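Local atomic coordinates of transcriptional regulator, IclR family (Ruegeria sp. TM1040, PDB entry 3R4K), a protein that probably binds DNA through an N-terminal helix-turn-helix domain and regulates transcription, with a C-terminal IclR domain that, as in relatives, may sense a small-molecule effector. Residues L90-G95 against A114-N119; T97-L102 against A213-A218. All coordinates share one frame; numbering follows the deposited sequence.

Contact 1 of 2, residues L90-G95 against A114-N119; sequences LSEDTG and AYSSRN
S91 and S116 mark where the two backbones come closest, CA to CA 4.8 Å, as the last turn of helix 79-94 runs out against the irregular chain of 114-119. The S116 hydroxyl ties them together: its OG, anti to the backbone N (chi1 -179°), donates to S91 O at 3.0 Å from well above the carbonyl plane. G95 N reaches the same oxygen from the opposite face, which keeps the helical bond intact while the loop is tied on. S116 OG also accepts from R118 N, closing an ST turn within the loop.

E92 supplies the second grip. Its chain bends at chi2 and brings the carboxylate over to S117, where both oxygens use their syn lone pairs: OE1 accepts from S117 N at 2.9 Å, OE2 from S117 OG at 2.7 Å. An alanine in place of E92 would probably leave S117 N and OG without these acceptors and the S117 side chain free to turn, with S116 still tied to S91 O. This is a helix C-terminus in the IclR C-terminal domain, closed by G95, whose positive phi turns the chain out toward strand 97-104. G95 CA lies 3.4 Å from R118 NE.

The R118 guanidinium lies across this terminus, E92 O over one face and G95 N near its plane at the edge. S91 OG, 3.1 Å from A114 O, has its stronger partner in T98 OG1, and the T94 side chain touches I231 of helix 225-245.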
# COMPACT_ATOMS: atom_id res chain seq x y z
N LEU A 90 -1.41 -24.86 5.87
CA LEU A 90 -0.14 -25.50 5.51
C LEU A 90 0.34 -26.45 6.62
O LEU A 90 0.84 -27.54 6.32
CB LEU A 90 0.93 -24.45 5.18
CG LEU A 90 2.22 -24.96 4.53
CD1 LEU A 90 1.94 -25.80 3.29
CD2 LEU A 90 3.15 -23.81 4.22
N SER A 91 0.16 -26.05 7.90
CA SER A 91 0.54 -26.89 9.05
C SER A 91 -0.29 -28.15 9.08
O SER A 91 0.22 -29.20 9.44
CB SER A 91 0.40 -26.14 10.36
OG SER A 91 1.53 -25.33 10.58
N GLU A 92 -1.56 -28.07 8.67
CA GLU A 92 -2.44 -29.22 8.65
C GLU A 92 -2.12 -30.15 7.49
O GLU A 92 -2.16 -31.37 7.67
CB GLU A 92 -3.91 -28.79 8.62
CG GLU A 92 -4.43 -28.38 10.00
CD GLU A 92 -4.06 -29.29 11.18
OE1 GLU A 92 -3.10 -28.94 11.91
OE2 GLU A 92 -4.72 -30.34 11.37
N ASP A 93 -1.76 -29.59 6.34
CA ASP A 93 -1.42 -30.36 5.14
C ASP A 93 -0.07 -31.09 5.26
O ASP A 93 0.06 -32.23 4.79
CB ASP A 93 -1.41 -29.45 3.91
CG ASP A 93 -2.79 -28.94 3.49
OD1 ASP A 93 -3.80 -29.61 3.83
OD2 ASP A 93 -2.85 -27.91 2.79
N THR A 94 0.92 -30.46 5.91
CA THR A 94 2.28 -31.01 6.05
C THR A 94 2.49 -31.76 7.37
O THR A 94 3.42 -32.57 7.48
CB THR A 94 3.31 -29.89 5.94
OG1 THR A 94 3.11 -28.96 7.01
CG2 THR A 94 3.26 -29.16 4.60
N GLY A 95 1.67 -31.44 8.37
CA GLY A 95 1.81 -32.04 9.70
C GLY A 95 2.97 -31.45 10.48
O GLY A 95 3.34 -31.96 11.55
N ALA A 114 2.38 -21.25 13.02
CA ALA A 114 1.30 -22.18 13.34
C ALA A 114 1.88 -23.57 13.62
O ALA A 114 2.90 -23.94 13.03
CB ALA A 114 0.29 -22.25 12.21
N TYR A 115 1.25 -24.29 14.55
CA TYR A 115 1.59 -25.67 14.90
C TYR A 115 0.54 -26.60 14.33
O TYR A 115 -0.64 -26.24 14.26
CB TYR A 115 1.72 -25.85 16.43
CG TYR A 115 2.84 -25.04 17.05
CD1 TYR A 115 4.16 -25.21 16.64
CD2 TYR A 115 2.59 -24.14 18.07
CE1 TYR A 115 5.20 -24.47 17.21
CE2 TYR A 115 3.63 -23.40 18.65
CZ TYR A 115 4.93 -23.57 18.22
OH TYR A 115 5.94 -22.85 18.79
N SER A 116 0.95 -27.79 13.91
CA SER A 116 0.02 -28.78 13.39
C SER A 116 -0.63 -29.56 14.51
O SER A 116 -0.02 -29.75 15.56
CB SER A 116 0.74 -29.75 12.47
OG SER A 116 -0.18 -30.70 11.96
N SER A 117 -1.85 -30.06 14.28
CA SER A 117 -2.56 -30.87 15.27
C SER A 117 -2.03 -32.30 15.28
O SER A 117 -2.13 -32.97 16.31
CB SER A 117 -4.06 -30.88 14.97
OG SER A 117 -4.37 -31.52 13.74
N ARG A 118 -1.46 -32.75 14.14
CA ARG A 118 -1.03 -34.12 13.86
C ARG A 118 0.09 -34.69 14.76
O ARG A 118 -0.11 -35.79 15.30
CB ARG A 118 -0.59 -34.27 12.39
CG ARG A 118 -1.70 -33.96 11.39
CD ARG A 118 -1.58 -34.81 10.14
NE ARG A 118 -0.83 -34.13 9.09
CZ ARG A 118 -0.70 -34.60 7.85
NH1 ARG A 118 -1.27 -35.75 7.50
NH2 ARG A 118 -0.00 -33.92 6.95
N ASN A 119 1.26 -34.03 14.88
CA ASN A 119 2.33 -34.67 15.67
C ASN A 119 2.53 -33.99 17.01
O ASN A 119 2.48 -32.77 17.07
CB ASN A 119 3.64 -34.68 14.89
CG ASN A 119 3.50 -35.26 13.51
OD1 ASN A 119 3.27 -34.54 12.54
ND2 ASN A 119 3.54 -36.58 13.40

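Contact 2 of 2, residues T97-L102 against A213-A218; sequences TTHLSL and ALAVAA
A213 O is gripped chiefly by S101 N, 2.9 Å away and almost straight at 176°, and S101 OG adds a weak bond to the same oxygen. S101 O takes A213 N in return, completing one of three antiparallel hydrogen-bonded pairs. H99 with A215 is the next, bonded both ways. At T97 with A217 one of the two bonds weakens: A217 N still meets T97 O at 2.8 Å, but T97 N to A217 O is weak at 3.4 Å, and a water bridges those two atoms.

On the face with T97, H99 and S101, the H99 ring lies over A215. CG stands between the backbone N and carbonyl carbon (chi1 61°), and A215 CB meets one ring face in a CH-pi contact, 3.9 Å from the centroid and shifted toward the rim near NE2. A217 CB is at the ring edge. On the other face, T98 and V216 lie side by side, CG2 to CG2 3.8 Å, and L100 CD1 rests on A213 O.

Both strands are interior to the six-stranded antiparallel sheet of the profilin-like domain, flanked by strands 107-114 and 196-204; helix 79-94 packs on the T98 and V216 face, and helix 137-143 on the H99 and A215 face.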
# COMPACT_ATOMS: atom_id res chain seq x y z
N THR A 97 5.39 -27.58 11.60
CA THR A 97 5.35 -26.18 12.00
C THR A 97 5.60 -25.30 10.80
O THR A 97 6.56 -25.54 10.05
CB THR A 97 6.38 -25.92 13.11
OG1 THR A 97 6.06 -26.78 14.21
CG2 THR A 97 6.44 -24.44 13.56
N THR A 98 4.77 -24.28 10.61
CA THR A 98 4.92 -23.32 9.52
C THR A 98 5.17 -21.93 10.11
O THR A 98 4.70 -21.65 11.20
CB THR A 98 3.70 -23.36 8.59
OG1 THR A 98 2.54 -23.08 9.36
CG2 THR A 98 3.54 -24.71 7.90
N HIS A 99 5.93 -21.09 9.41
CA HIS A 99 6.18 -19.74 9.89
C HIS A 99 6.44 -18.75 8.77
O HIS A 99 6.99 -19.09 7.72
CB HIS A 99 7.30 -19.68 10.95
CG HIS A 99 8.65 -20.14 10.50
ND1 HIS A 99 9.68 -19.24 10.26
CD2 HIS A 99 9.12 -21.40 10.34
CE1 HIS A 99 10.72 -19.97 9.92
NE2 HIS A 99 10.43 -21.29 9.96
N LEU A 100 6.01 -17.50 9.01
CA LEU A 100 6.21 -16.38 8.12
C LEU A 100 7.23 -15.45 8.74
O LEU A 100 7.09 -15.04 9.90
CB LEU A 100 4.89 -15.64 7.81
CG LEU A 100 4.98 -14.36 6.95
CD1 LEU A 100 5.45 -14.66 5.50
CD2 LEU A 100 3.66 -13.56 6.99
N SER A 101 8.29 -15.15 8.00
CA SER A 101 9.32 -14.23 8.45
C SER A 101 9.33 -13.03 7.51
O SER A 101 9.07 -13.18 6.30
CB SER A 101 10.68 -14.91 8.54
OG SER A 101 11.07 -15.46 7.29
N LEU A 102 9.53 -11.83 8.08
CA LEU A 102 9.50 -10.60 7.29
C LEU A 102 10.76 -9.80 7.46
O LEU A 102 11.36 -9.79 8.54
CB LEU A 102 8.30 -9.72 7.67
CG LEU A 102 6.91 -10.27 7.43
CD1 LEU A 102 5.87 -9.38 8.10
CD2 LEU A 102 6.61 -10.40 5.94
N ALA A 213 9.63 -14.54 3.76
CA ALA A 213 9.54 -15.93 3.35
C ALA A 213 8.56 -16.71 4.20
O ALA A 213 8.42 -16.45 5.40
CB ALA A 213 10.91 -16.60 3.43
N LEU A 214 7.91 -17.69 3.55
CA LEU A 214 6.98 -18.64 4.14
C LEU A 214 7.71 -19.98 4.25
O LEU A 214 8.28 -20.44 3.25
CB LEU A 214 5.69 -18.73 3.30
CG LEU A 214 4.63 -19.69 3.82
CD1 LEU A 214 4.13 -19.26 5.18
CD2 LEU A 214 3.50 -19.82 2.85
N ALA A 215 7.76 -20.57 5.45
CA ALA A 215 8.53 -21.79 5.65
C ALA A 215 7.79 -22.89 6.38
O ALA A 215 6.82 -22.63 7.09
CB ALA A 215 9.80 -21.47 6.41
N VAL A 216 8.31 -24.13 6.21
CA VAL A 216 7.87 -25.37 6.86
C VAL A 216 9.10 -25.93 7.58
O VAL A 216 10.07 -26.28 6.91
CB VAL A 216 7.25 -26.39 5.85
CG1 VAL A 216 6.97 -27.75 6.50
CG2 VAL A 216 5.98 -25.82 5.23
N ALA A 217 9.08 -25.96 8.93
CA ALA A 217 10.17 -26.48 9.78
C ALA A 217 9.78 -27.83 10.31
O ALA A 217 8.73 -27.98 10.95
CB ALA A 217 10.47 -25.53 10.93
N ALA A 218 10.59 -28.83 10.03
CA ALA A 218 10.29 -30.19 10.45
C ALA A 218 11.48 -30.87 11.12
O ALA A 218 12.62 -30.55 10.80
CB ALA A 218 9.87 -30.99 9.25
O HOH W 1 7.41 -29.30 13.02

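Contacts 1 and 2 have centres 12 Å apart and belong to one C-terminal domain. Their segments alternate along the chain: helix end 90-95, strand segment 97-102, then 114-119, and far later 213-218. Helix 79-94 leads almost directly into strand 97-104, which pairs on one side with strand 210-219 and on the other with 107-114, the strand that runs out into the loop of contact 1. The two are joined directly by A114 N to T98 O, a probable hydrogen bond, and by L90 packing on V216. Contact 1 thus ties the end of a helix that packs on one face of the sheet to the loop leaving strand 107-114, while contact 2 is the sheet's central strand pair.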